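Local coordinates for KaiC domain-containing protein (Pyrococcus horikoshii, PDB 2ZTS) that binds ADP and magnesium in a KaiC-like P-loop domain, probably uses ATP as its natural ligand, and is seen as an assembly of six copies, at residues I16-L22 / G241-Y245; E60-F64 / V130-N135; E69-R75 / I96-S101. One frame throughout, in Å; residues are numbered along the deposited sequence.

Contact 1: I16-L22 / G241-Y245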
ATOM      1  N   ILE C  16      37.191  -8.385  -6.567  1.00 32.52           N
ATOM      2  CA  ILE C  16      36.408  -7.881  -7.713  1.00 31.89           C
ATOM      3  C   ILE C  16      37.158  -6.678  -8.301  1.00 32.10           C
ATOM      4  O   ILE C  16      37.243  -5.623  -7.655  1.00 31.58           O
ATOM      5  CB  ILE C  16      34.968  -7.498  -7.262  1.00 32.88           C
ATOM      6  CG1 ILE C  16      34.188  -8.793  -6.906  1.00 34.35           C
ATOM      7  CG2 ILE C  16      34.240  -6.689  -8.402  1.00 31.60           C
ATOM      8  CD1 ILE C  16      33.232  -8.614  -5.879  1.00 37.26           C
ATOM      9  N   PRO C  17      37.751  -6.854  -9.487  1.00 32.59           N
ATOM     10  CA  PRO C  17      38.567  -5.784 -10.073  1.00 31.89           C
ATOM     11  C   PRO C  17      37.745  -4.546 -10.155  1.00 31.69           C
ATOM     12  O   PRO C  17      36.555  -4.612 -10.485  1.00 30.42           O
ATOM     13  CB  PRO C  17      38.947  -6.328 -11.447  1.00 33.11           C
ATOM     14  CG  PRO C  17      38.847  -7.851 -11.296  1.00 31.67           C
ATOM     15  CD  PRO C  17      37.749  -8.078 -10.329  1.00 31.19           C
ATOM     16  N   GLY C  18      38.356  -3.428  -9.784  1.00 30.96           N
ATOM     17  CA  GLY C  18      37.681  -2.153  -9.818  1.00 31.08           C
ATOM     18  C   GLY C  18      36.959  -1.756  -8.548  1.00 31.53           C
ATOM     19  O   GLY C  18      36.610  -0.582  -8.393  1.00 32.40           O
ATOM     20  N   PHE C  19      36.791  -2.689  -7.616  1.00 31.91           N
ATOM     21  CA  PHE C  19      35.962  -2.480  -6.442  1.00 31.02           C
ATOM     22  C   PHE C  19      36.682  -1.992  -5.205  1.00 31.35           C
ATOM     23  O   PHE C  19      36.148  -1.170  -4.465  1.00 30.79           O
ATOM     24  CB  PHE C  19      35.225  -3.786  -6.088  1.00 31.33           C
ATOM     25  CG  PHE C  19      34.142  -3.594  -5.113  1.00 29.77           C
ATOM     26  CD1 PHE C  19      32.982  -2.902  -5.488  1.00 32.75           C
ATOM     27  CD2 PHE C  19      34.249  -4.082  -3.824  1.00 31.42           C
ATOM     28  CE1 PHE C  19      31.991  -2.676  -4.597  1.00 30.60           C
ATOM     29  CE2 PHE C  19      33.231  -3.897  -2.930  1.00 30.47           C
ATOM     30  CZ  PHE C  19      32.087  -3.192  -3.312  1.00 29.90           C
ATOM     31  N   ASP C  20      37.862  -2.533  -4.926  1.00 31.92           N
ATOM     32  CA  ASP C  20      38.559  -2.188  -3.682  1.00 33.10           C
ATOM     33  C   ASP C  20      38.827  -0.707  -3.597  1.00 32.91           C
ATOM     34  O   ASP C  20      38.748  -0.142  -2.532  1.00 33.98           O
ATOM     35  CB  ASP C  20      39.870  -2.967  -3.514  1.00 32.95           C
ATOM     36  CG  ASP C  20      39.638  -4.443  -3.319  1.00 35.78           C
ATOM     37  OD1 ASP C  20      38.512  -4.833  -2.932  1.00 32.12           O
ATOM     38  OD2 ASP C  20      40.536  -5.290  -3.558  1.00 37.56           O
ATOM     39  N   GLU C  21      39.111  -0.081  -4.725  1.00 33.73           N
ATOM     40  CA  GLU C  21      39.324   1.376  -4.776  1.00 35.34           C
ATOM     41  C   GLU C  21      38.132   2.211  -4.289  1.00 34.41           C
ATOM     42  O   GLU C  21      38.294   3.383  -4.027  1.00 35.17           O
ATOM     43  CB  GLU C  21      39.758   1.866  -6.204  1.00 36.20           C
ATOM     44  CG  GLU C  21      39.165   1.167  -7.418  1.00 40.55           C
ATOM     45  CD  GLU C  21      40.106   0.139  -8.129  1.00 45.97           C
ATOM     46  OE1 GLU C  21      40.107  -1.073  -7.745  1.00 46.39           O
ATOM     47  OE2 GLU C  21      40.792   0.506  -9.118  1.00 47.31           O
ATOM     48  N   LEU C  22      36.941   1.618  -4.200  1.00 33.77           N
ATOM     49  CA  LEU C  22      35.754   2.309  -3.703  1.00 33.20           C
ATOM     50  C   LEU C  22      35.673   2.287  -2.183  1.00 32.77           C
ATOM     51  O   LEU C  22      34.911   3.053  -1.612  1.00 33.36           O
ATOM     52  CB  LEU C  22      34.460   1.708  -4.323  1.00 33.58           C
ATOM     53  CG  LEU C  22      34.421   1.571  -5.853  1.00 34.27           C
ATOM     54  CD1 LEU C  22      33.131   1.059  -6.381  1.00 37.11           C
ATOM     55  CD2 LEU C  22      34.750   2.870  -6.503  1.00 37.14           C
ATOM     56  N   GLY C 241      33.936 -13.191 -14.600  1.00 36.06           N
ATOM     57  CA  GLY C 241      33.226 -12.643 -13.441  1.00 34.53           C
ATOM     58  C   GLY C 241      32.969 -11.141 -13.467  1.00 34.21           C
ATOM     59  O   GLY C 241      33.002 -10.497 -14.511  1.00 32.81           O
ATOM     60  N   ILE C 242      32.730 -10.566 -12.297  1.00 33.51           N
ATOM     61  CA  ILE C 242      32.435  -9.151 -12.212  1.00 33.20           C
ATOM     62  C   ILE C 242      33.685  -8.318 -12.442  1.00 32.72           C
ATOM     63  O   ILE C 242      34.788  -8.656 -11.942  1.00 32.67           O
ATOM     64  CB  ILE C 242      31.778  -8.796 -10.871  1.00 33.45           C
ATOM     65  CG1 ILE C 242      30.472  -9.553 -10.740  1.00 34.67           C
ATOM     66  CG2 ILE C 242      31.503  -7.309 -10.783  1.00 34.60           C
ATOM     67  CD1 ILE C 242      29.675  -9.234  -9.509  1.00 36.88           C
ATOM     68  N   VAL C 243      33.496  -7.245 -13.208  1.00 31.73           N
ATOM     69  CA  VAL C 243      34.434  -6.121 -13.283  1.00 32.59           C
ATOM     70  C   VAL C 243      33.640  -4.799 -13.134  1.00 31.59           C
ATOM     71  O   VAL C 243      32.690  -4.542 -13.890  1.00 31.40           O
ATOM     72  CB  VAL C 243      35.216  -6.065 -14.644  1.00 33.13           C
ATOM     73  CG1 VAL C 243      36.141  -4.827 -14.685  1.00 34.86           C
ATOM     74  CG2 VAL C 243      36.058  -7.345 -14.929  1.00 33.30           C
ATOM     75  N   VAL C 244      34.060  -3.968 -12.192  1.00 31.02           N
ATOM     76  CA  VAL C 244      33.498  -2.661 -11.938  1.00 31.89           C
ATOM     77  C   VAL C 244      34.346  -1.598 -12.648  1.00 33.62           C
ATOM     78  O   VAL C 244      35.558  -1.706 -12.661  1.00 34.12           O
ATOM     79  CB  VAL C 244      33.494  -2.399 -10.449  1.00 32.19           C
ATOM     80  CG1 VAL C 244      33.002  -1.004 -10.138  1.00 31.32           C
ATOM     81  CG2 VAL C 244      32.639  -3.476  -9.735  1.00 32.14           C
ATOM     82  N   TYR C 245      33.703  -0.592 -13.245  1.00 35.19           N
ATOM     83  CA  TYR C 245      34.355   0.410 -14.103  1.00 36.11           C
ATOM     84  C   TYR C 245      34.306   1.817 -13.491  1.00 37.07           C
ATOM     85  O   TYR C 245      33.584   2.015 -12.554  1.00 36.36           O
ATOM     86  CB  TYR C 245      33.670   0.391 -15.461  1.00 36.00           C
ATOM     87  CG  TYR C 245      33.932  -0.858 -16.220  1.00 39.15           C
ATOM     88  CD1 TYR C 245      35.213  -1.130 -16.757  1.00 44.27           C
ATOM     89  CD2 TYR C 245      32.925  -1.803 -16.418  1.00 43.29           C
ATOM     90  CE1 TYR C 245      35.477  -2.321 -17.476  1.00 44.79           C
ATOM     91  CE2 TYR C 245      33.174  -2.979 -17.136  1.00 45.21           C
ATOM     92  CZ  TYR C 245      34.446  -3.232 -17.656  1.00 46.56           C
ATOM     93  OH  TYR C 245      34.656  -4.388 -18.353  1.00 49.91           O
TER
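This is a mostly buried contact between a tight turn and a sheet edge: in the KaiC-like P-loop fold, the loop linking strands 11-12 and 27-28 lies along 241-244, the outermost strand at the antiparallel end of the main sheet. The loop folds as a type II beta turn, closed by Phe19 N to Ile16 O at 3.0 Å. Pro17 suits its second position, since its ring fixes phi near -55°, and Gly18 suits the third, where phi is positive (91°). Glycine is doubly required there, because a CB would run into Val244 O. A single hydrogen bond joins the two backbones, Val244 N to Pro17 O at 3.1 Å, and it is nearly straight.

Beside the hydrogen bond, apolar side chains, most of them branched, close the gap. Val244 points toward the turn and is the residue most covered by it; its CG2 lies 3.8 Å from Ile16 CG2 and 4.3 Å from Phe19 CD1, and its CG1 is 4.3 Å from Leu22 CD1. Ile16 CG2 also meets Ile242 CG2 at 3.7 Å. Ile16 and Ile242 both continue onto Phe46 of helix 43-58, after the P-loop, so the contact lies close to the nucleotide site, with about 7 Å between ADP and the nearest side-chain atom of Ile242. Where the CA atoms come closest, Gly18 CA makes a CA-H...O contact with Val244 O at 3.6 Å.

Contact 2: E60-F64 / V130-N135; sequences EPGVF and VVKAIN
Residues 62-64 are extended (phi/psi -138/147, -112/121 and -105/111 in order), and Pro61 leads in at -68/145. Residues 130-133 are regular helix; Ile134 relaxes to -99/6 and Asn135 turns to 55/46, with its N on Lys132 O at 3.2 Å. This positive phi belongs to a Schellman motif, and asparagine tolerates it better than most residues. The short strand and helix axes approach to 8.6 Å and run nearly antiparallel, at 152°. In register, Pro61 CA is 6.6 Å from Ile134 CA, and Val63 CA is 6.5 Å from Val131 CA.

Such a pairing is characteristic of a beta-alpha-beta crossover: helix 120-134 joins parallel strands 94-97 and 138-142 and passes over strand 62-66, which lies between them. Val63 faces the helix with chi1 t (179°). Its CG2 sits 3.7 Å from Ile134 CD1, 3.9 Å from Val130 CG1 and 4.0 Å from Val131 CG2, so one methyl meets three helix side chains. Ile134, chi1 p (69°) and chi2 t, extends its CD1 to within 3.6 Å of Gly62 O and 4.0 Å of Pro61 CB. Pro61 CB also lies 3.5 Å from Ile134 O, while Pro61 CG is 3.6 Å from Asn135 O. A CB on Gly62 would point away from the helix, whereas Pro61, a compact ring, and beta-branched Val63, suited to a strand, face it.

No hydrogen bond crosses the interface. The strand spends its backbone groups on its sheet neighbours, Gly62 with Ala95 and Val63 with Arg138, which leaves apolar side chains in van der Waals packing, partly against carbonyl oxygens.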
ATOM      1  N   GLU C  60      43.162 -16.995   1.378  1.00 39.18           N
ATOM      2  CA  GLU C  60      42.313 -17.006   2.572  1.00 37.35           C
ATOM      3  C   GLU C  60      41.208 -18.063   2.406  1.00 36.13           C
ATOM      4  O   GLU C  60      40.496 -18.084   1.401  1.00 35.57           O
ATOM      5  CB  GLU C  60      41.718 -15.603   2.833  1.00 38.55           C
ATOM      6  CG  GLU C  60      42.721 -14.423   2.708  1.00 38.89           C
ATOM      7  CD  GLU C  60      42.172 -13.042   3.155  1.00 40.48           C
ATOM      8  OE1 GLU C  60      40.947 -12.758   3.028  1.00 35.99           O
ATOM      9  OE2 GLU C  60      42.991 -12.189   3.615  1.00 41.61           O
ATOM     10  N   PRO C  61      41.074 -18.977   3.360  1.00 34.46           N
ATOM     11  CA  PRO C  61      40.023 -20.004   3.250  1.00 33.20           C
ATOM     12  C   PRO C  61      38.639 -19.383   3.377  1.00 32.29           C
ATOM     13  O   PRO C  61      38.503 -18.431   4.138  1.00 32.07           O
ATOM     14  CB  PRO C  61      40.303 -20.960   4.428  1.00 34.11           C
ATOM     15  CG  PRO C  61      41.754 -20.605   4.922  1.00 34.18           C
ATOM     16  CD  PRO C  61      41.923 -19.141   4.560  1.00 34.36           C
ATOM     17  N   GLY C  62      37.654 -19.913   2.659  1.00 31.06           N
ATOM     18  CA  GLY C  62      36.297 -19.400   2.664  1.00 30.03           C
ATOM     19  C   GLY C  62      35.185 -20.423   2.697  1.00 28.88           C
ATOM     20  O   GLY C  62      35.295 -21.531   2.166  1.00 29.86           O
ATOM     21  N   VAL C  63      34.098 -20.059   3.359  1.00 27.16           N
ATOM     22  CA  VAL C  63      32.920 -20.881   3.412  1.00 26.60           C
ATOM     23  C   VAL C  63      31.757 -20.209   2.635  1.00 25.49           C
ATOM     24  O   VAL C  63      31.329 -19.137   2.980  1.00 26.73           O
ATOM     25  CB  VAL C  63      32.506 -21.172   4.845  1.00 25.04           C
ATOM     26  CG1 VAL C  63      31.263 -22.001   4.866  1.00 24.77           C
ATOM     27  CG2 VAL C  63      33.640 -21.873   5.618  1.00 27.03           C
ATOM     28  N   PHE C  64      31.236 -20.881   1.629  1.00 24.96           N
ATOM     29  CA  PHE C  64      30.080 -20.420   0.927  1.00 24.56           C
ATOM     30  C   PHE C  64      28.914 -21.250   1.369  1.00 24.76           C
ATOM     31  O   PHE C  64      28.841 -22.454   1.077  1.00 23.47           O
ATOM     32  CB  PHE C  64      30.344 -20.517  -0.559  1.00 25.68           C
ATOM     33  CG  PHE C  64      29.353 -19.774  -1.419  1.00 23.65           C
ATOM     34  CD1 PHE C  64      29.754 -18.675  -2.126  1.00 22.41           C
ATOM     35  CD2 PHE C  64      28.032 -20.236  -1.567  1.00 25.14           C
ATOM     36  CE1 PHE C  64      28.852 -17.963  -2.912  1.00 24.25           C
ATOM     37  CE2 PHE C  64      27.118 -19.544  -2.365  1.00 24.34           C
ATOM     38  CZ  PHE C  64      27.547 -18.399  -3.060  1.00 23.10           C
ATOM     39  N   VAL C 130      32.219 -25.509  10.563  1.00 29.65           N
ATOM     40  CA  VAL C 130      32.954 -25.553   9.308  1.00 28.94           C
ATOM     41  C   VAL C 130      33.904 -24.331   9.169  1.00 29.55           C
ATOM     42  O   VAL C 130      35.042 -24.455   8.642  1.00 28.42           O
ATOM     43  CB  VAL C 130      31.982 -25.616   8.085  1.00 29.05           C
ATOM     44  CG1 VAL C 130      32.727 -25.465   6.760  1.00 29.22           C
ATOM     45  CG2 VAL C 130      31.225 -26.893   8.096  1.00 27.69           C
ATOM     46  N   VAL C 131      33.448 -23.160   9.629  1.00 28.87           N
ATOM     47  CA  VAL C 131      34.322 -21.988   9.641  1.00 29.13           C
ATOM     48  C   VAL C 131      35.586 -22.308  10.450  1.00 28.84           C
ATOM     49  O   VAL C 131      36.696 -22.037  10.004  1.00 28.20           O
ATOM     50  CB  VAL C 131      33.588 -20.735  10.185  1.00 28.79           C
ATOM     51  CG1 VAL C 131      34.586 -19.654  10.719  1.00 29.87           C
ATOM     52  CG2 VAL C 131      32.720 -20.132   9.079  1.00 29.62           C
ATOM     53  N   LYS C 132      35.387 -22.909  11.614  1.00 30.46           N
ATOM     54  CA  LYS C 132      36.492 -23.232  12.535  1.00 32.33           C
ATOM     55  C   LYS C 132      37.443 -24.331  11.999  1.00 32.41           C
ATOM     56  O   LYS C 132      38.670 -24.174  12.037  1.00 33.16           O
ATOM     57  CB  LYS C 132      35.910 -23.588  13.903  1.00 32.82           C
ATOM     58  CG  LYS C 132      35.277 -22.389  14.689  1.00 35.15           C
ATOM     59  CD  LYS C 132      36.271 -21.183  14.774  1.00 37.82           C
ATOM     60  CE  LYS C 132      36.036 -20.260  15.987  1.00 40.67           C
ATOM     61  NZ  LYS C 132      36.769 -18.968  15.802  1.00 40.48           N
ATOM     62  N   ALA C 133      36.872 -25.387  11.418  1.00 32.20           N
ATOM     63  CA  ALA C 133      37.643 -26.468  10.787  1.00 32.16           C
ATOM     64  C   ALA C 133      38.558 -26.054   9.651  1.00 32.32           C
ATOM     65  O   ALA C 133      39.659 -26.573   9.554  1.00 32.01           O
ATOM     66  CB  ALA C 133      36.694 -27.587  10.307  1.00 32.52           C
ATOM     67  N   ILE C 134      38.167 -25.121   8.788  1.00 31.71           N
ATOM     68  CA  ILE C 134      39.109 -24.695   7.769  1.00 33.05           C
ATOM     69  C   ILE C 134      39.824 -23.388   8.110  1.00 31.98           C
ATOM     70  O   ILE C 134      40.572 -22.907   7.305  1.00 30.49           O
ATOM     71  CB  ILE C 134      38.454 -24.627   6.369  1.00 34.06           C
ATOM     72  CG1 ILE C 134      37.431 -23.467   6.272  1.00 35.80           C
ATOM     73  CG2 ILE C 134      37.759 -25.974   6.046  1.00 35.73           C
ATOM     74  CD1 ILE C 134      36.988 -23.222   4.869  1.00 35.81           C
ATOM     75  N   ASN C 135      39.621 -22.856   9.310  1.00 32.73           N
ATOM     76  CA  ASN C 135      40.169 -21.539   9.695  1.00 33.73           C
ATOM     77  C   ASN C 135      39.748 -20.437   8.683  1.00 33.01           C
ATOM     78  O   ASN C 135      40.571 -19.659   8.204  1.00 33.06           O
ATOM     79  CB  ASN C 135      41.686 -21.608   9.766  1.00 34.94           C
ATOM     80  CG  ASN C 135      42.286 -20.505  10.627  1.00 40.17           C
ATOM     81  OD1 ASN C 135      41.578 -19.718  11.252  1.00 48.14           O
ATOM     82  ND2 ASN C 135      43.622 -20.467  10.686  1.00 48.55           N
TER

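Contact 3: E69-R75 / I96-S101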
ATOM      1  N   GLU C  69      20.700 -23.014  -3.854  1.00 31.29           N
ATOM      2  CA  GLU C  69      20.973 -24.067  -4.826  1.00 32.77           C
ATOM      3  C   GLU C  69      21.819 -25.187  -4.190  1.00 32.99           C
ATOM      4  O   GLU C  69      22.230 -25.083  -3.031  1.00 33.01           O
ATOM      5  CB  GLU C  69      21.656 -23.439  -6.050  1.00 33.07           C
ATOM      6  CG  GLU C  69      22.993 -22.803  -5.773  1.00 35.32           C
ATOM      7  CD  GLU C  69      23.501 -21.956  -6.926  1.00 38.65           C
ATOM      8  OE1 GLU C  69      23.380 -22.429  -8.076  1.00 41.52           O
ATOM      9  OE2 GLU C  69      24.001 -20.819  -6.666  1.00 37.10           O
ATOM     10  N   ARG C  70      22.099 -26.253  -4.924  1.00 32.74           N
ATOM     11  CA  ARG C  70      22.962 -27.248  -4.313  1.00 33.13           C
ATOM     12  C   ARG C  70      24.452 -27.007  -4.682  1.00 30.45           C
ATOM     13  O   ARG C  70      24.756 -26.224  -5.586  1.00 27.45           O
ATOM     14  CB  ARG C  70      22.383 -28.709  -4.364  1.00 34.22           C
ATOM     15  CG  ARG C  70      22.175 -29.428  -5.676  1.00 40.23           C
ATOM     16  CD  ARG C  70      20.753 -29.454  -6.190  1.00 43.96           C
ATOM     17  NE  ARG C  70      20.400 -30.707  -6.830  1.00 47.41           N
ATOM     18  CZ  ARG C  70      20.502 -31.004  -8.120  1.00 49.11           C
ATOM     19  NH1 ARG C  70      20.978 -30.149  -9.032  1.00 48.26           N
ATOM     20  NH2 ARG C  70      20.101 -32.212  -8.503  1.00 52.41           N
ATOM     21  N   ALA C  71      25.358 -27.625  -3.936  1.00 29.25           N
ATOM     22  CA  ALA C  71      26.769 -27.386  -4.120  1.00 29.04           C
ATOM     23  C   ALA C  71      27.167 -27.678  -5.524  1.00 29.39           C
ATOM     24  O   ALA C  71      27.890 -26.889  -6.093  1.00 28.68           O
ATOM     25  CB  ALA C  71      27.620 -28.193  -3.115  1.00 30.19           C
ATOM     26  N   ARG C  72      26.645 -28.764  -6.119  1.00 30.73           N
ATOM     27  CA  ARG C  72      27.024 -29.148  -7.490  1.00 32.02           C
ATOM     28  C   ARG C  72      26.545 -28.177  -8.526  1.00 30.99           C
ATOM     29  O   ARG C  72      27.117 -28.094  -9.596  1.00 31.18           O
ATOM     30  CB  ARG C  72      26.468 -30.532  -7.844  1.00 33.51           C
ATOM     31  CG  ARG C  72      24.887 -30.599  -7.942  1.00 37.20           C
ATOM     32  CD  ARG C  72      24.303 -32.008  -7.767  1.00 43.34           C
ATOM     33  NE  ARG C  72      24.735 -32.890  -8.854  1.00 49.10           N
ATOM     34  CZ  ARG C  72      23.933 -33.667  -9.616  1.00 54.70           C
ATOM     35  NH1 ARG C  72      22.603 -33.706  -9.442  1.00 54.63           N
ATOM     36  NH2 ARG C  72      24.483 -34.419 -10.566  1.00 55.04           N
ATOM     37  N   ASP C  73      25.461 -27.466  -8.216  1.00 30.88           N
ATOM     38  CA  ASP C  73      24.919 -26.440  -9.089  1.00 30.39           C
ATOM     39  C   ASP C  73      25.864 -25.269  -9.073  1.00 29.31           C
ATOM     40  O   ASP C  73      26.133 -24.665 -10.091  1.00 29.84           O
ATOM     41  CB  ASP C  73      23.549 -25.944  -8.610  1.00 30.07           C
ATOM     42  CG  ASP C  73      22.480 -27.014  -8.660  1.00 33.35           C
ATOM     43  OD1 ASP C  73      22.522 -27.860  -9.574  1.00 30.46           O
ATOM     44  OD2 ASP C  73      21.514 -27.049  -7.831  1.00 36.54           O
ATOM     45  N   LEU C  74      26.333 -24.915  -7.892  1.00 29.07           N
ATOM     46  CA  LEU C  74      27.218 -23.762  -7.756  1.00 29.98           C
ATOM     47  C   LEU C  74      28.580 -24.051  -8.433  1.00 29.03           C
ATOM     48  O   LEU C  74      29.079 -23.205  -9.147  1.00 28.05           O
ATOM     49  CB  LEU C  74      27.344 -23.365  -6.292  1.00 29.53           C
ATOM     50  CG  LEU C  74      28.299 -22.266  -5.820  1.00 33.57           C
ATOM     51  CD1 LEU C  74      27.879 -20.851  -6.214  1.00 36.12           C
ATOM     52  CD2 LEU C  74      28.342 -22.398  -4.331  1.00 34.99           C
ATOM     53  N   ARG C  75      29.130 -25.246  -8.270  1.00 28.28           N
ATOM     54  CA  ARG C  75      30.386 -25.578  -8.942  1.00 28.95           C
ATOM     55  C   ARG C  75      30.235 -25.495 -10.458  1.00 30.12           C
ATOM     56  O   ARG C  75      31.054 -24.878 -11.129  1.00 28.95           O
ATOM     57  CB  ARG C  75      30.880 -26.972  -8.596  1.00 28.60           C
ATOM     58  CG  ARG C  75      31.213 -27.193  -7.113  1.00 30.77           C
ATOM     59  CD  ARG C  75      31.721 -28.637  -6.742  1.00 31.77           C
ATOM     60  NE  ARG C  75      31.682 -28.795  -5.291  1.00 30.77           N
ATOM     61  CZ  ARG C  75      30.864 -29.576  -4.605  1.00 31.48           C
ATOM     62  NH1 ARG C  75      29.947 -30.324  -5.202  1.00 36.47           N
ATOM     63  NH2 ARG C  75      30.893 -29.526  -3.278  1.00 30.85           N
ATOM     64  N   ILE C  96      31.786 -25.644   0.707  1.00 27.92           N
ATOM     65  CA  ILE C  96      30.429 -25.293   0.299  1.00 27.41           C
ATOM     66  C   ILE C  96      29.502 -26.053   1.200  1.00 28.40           C
ATOM     67  O   ILE C  96      29.605 -27.289   1.302  1.00 28.19           O
ATOM     68  CB  ILE C  96      30.092 -25.628  -1.181  1.00 26.56           C
ATOM     69  CG1 ILE C  96      30.983 -24.852  -2.151  1.00 25.69           C
ATOM     70  CG2 ILE C  96      28.592 -25.292  -1.442  1.00 26.18           C
ATOM     71  CD1 ILE C  96      30.961 -25.363  -3.667  1.00 26.67           C
ATOM     72  N   VAL C  97      28.620 -25.295   1.869  1.00 27.53           N
ATOM     73  CA  VAL C  97      27.602 -25.815   2.758  1.00 27.68           C
ATOM     74  C   VAL C  97      26.225 -25.567   2.161  1.00 27.50           C
ATOM     75  O   VAL C  97      25.734 -24.405   2.138  1.00 25.92           O
ATOM     76  CB  VAL C  97      27.657 -25.094   4.100  1.00 27.63           C
ATOM     77  CG1 VAL C  97      26.563 -25.587   4.986  1.00 26.29           C
ATOM     78  CG2 VAL C  97      29.061 -25.236   4.779  1.00 27.15           C
ATOM     79  N   ASP C  98      25.551 -26.637   1.761  1.00 28.10           N
ATOM     80  CA  ASP C  98      24.262 -26.482   1.081  1.00 28.97           C
ATOM     81  C   ASP C  98      22.981 -26.961   1.830  1.00 31.75           C
ATOM     82  O   ASP C  98      21.942 -27.123   1.208  1.00 31.82           O
ATOM     83  CB  ASP C  98      24.382 -26.978  -0.374  1.00 28.81           C
ATOM     84  CG  ASP C  98      24.475 -28.499  -0.491  1.00 28.36           C
ATOM     85  OD1 ASP C  98      24.509 -29.208   0.544  1.00 27.81           O
ATOM     86  OD2 ASP C  98      24.515 -29.055  -1.603  1.00 29.43           O
ATOM     87  N   GLY C  99      23.026 -27.371   3.096  1.00 34.12           N
ATOM     88  CA  GLY C  99      23.314 -28.739   3.462  1.00 38.01           C
ATOM     89  C   GLY C  99      21.900 -29.347   3.292  1.00 39.60           C
ATOM     90  O   GLY C  99      20.976 -29.116   4.152  1.00 40.93           O
ATOM     91  N   VAL C 100      21.651 -30.107   2.218  1.00 40.68           N
ATOM     92  CA  VAL C 100      21.957 -31.548   1.952  1.00 41.89           C
ATOM     93  C   VAL C 100      23.297 -32.313   2.061  1.00 42.27           C
ATOM     94  O   VAL C 100      23.374 -33.280   2.822  1.00 42.35           O
ATOM     95  CB  VAL C 100      21.319 -31.865   0.529  1.00 41.65           C
ATOM     96  CG1 VAL C 100      21.614 -33.256   0.019  1.00 41.77           C
ATOM     97  CG2 VAL C 100      19.798 -31.752   0.661  1.00 44.52           C
ATOM     98  N   SER C 101      24.292 -32.012   1.244  1.00 42.42           N
ATOM     99  CA  SER C 101      25.549 -32.729   1.398  1.00 42.35           C
ATOM    100  C   SER C 101      26.424 -32.053   2.496  1.00 41.70           C
ATOM    101  O   SER C 101      26.705 -30.829   2.469  1.00 40.81           O
ATOM    102  CB  SER C 101      26.256 -32.882   0.044  1.00 42.30           C
ATOM    103  OG  SER C 101      26.665 -31.610  -0.447  1.00 47.67           O
TER
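The start of helix 71-79 meets the end of strand 94-97 inside a beta-alpha-beta unit whose parallel strands, 62-66 and 94-97, are neighbours in the sheet. Asp98, chi1 p (73°), divides its carboxylate: OD2 accepts from Ala71 N at 2.9 Å, at the first turn, where amides lack helical acceptors, while OD1 accepts from Ser101 N at 2.9 Å in an Asx motif.

Arg70, at the N-cap, has chi1 p; its NH1 forms a salt bridge with Asp73 OD1 (2.8 Å), and Asp73 OD2 accepts from Arg70 N (3.1 Å) and pairs with Arg200 of a second subunit. The side chain of Glu69 lies about 6 Å from bound magnesium, so the helix begins beside the nucleotide site. The apolar part centres on Ile96 (chi1 m, chi2 t): Leu74 (chi1 t, chi2 p) brings CD2 to 4.0 Å from Ile96 CD1, and Arg75, whose NH2 is salt-bridged to Glu89, passes with NE 3.9 Å from Ile96 CD1. Ala71, with only a methyl, allows the closest apolar approach, its CB 3.5 Å from Ile96 CG2.

Overall arrangement
All three contacts reach one mixed sheet, at different places. Contact 1 flanks the antiparallel edge strand 241-244, whereas contacts 2 and 3 sit at the far side, around neighbouring parallel strands 62-66 and 94-97, and touch: Phe64 O and Val97 N lie 3.0 Å apart, probably hydrogen-bonded, and Phe64 CD2 packs 3.5 Å from Leu74 CD2. Contacts 1 and 3 are mainly buried and combine apolar contacts with one crossing hydrogen bond, backbone to backbone in the former and carboxylate to helix amide in the latter. Contact 2, only partly buried, has apolar packing and no hydrogen bond across it. Contact 3 alone among them also reaches another subunit.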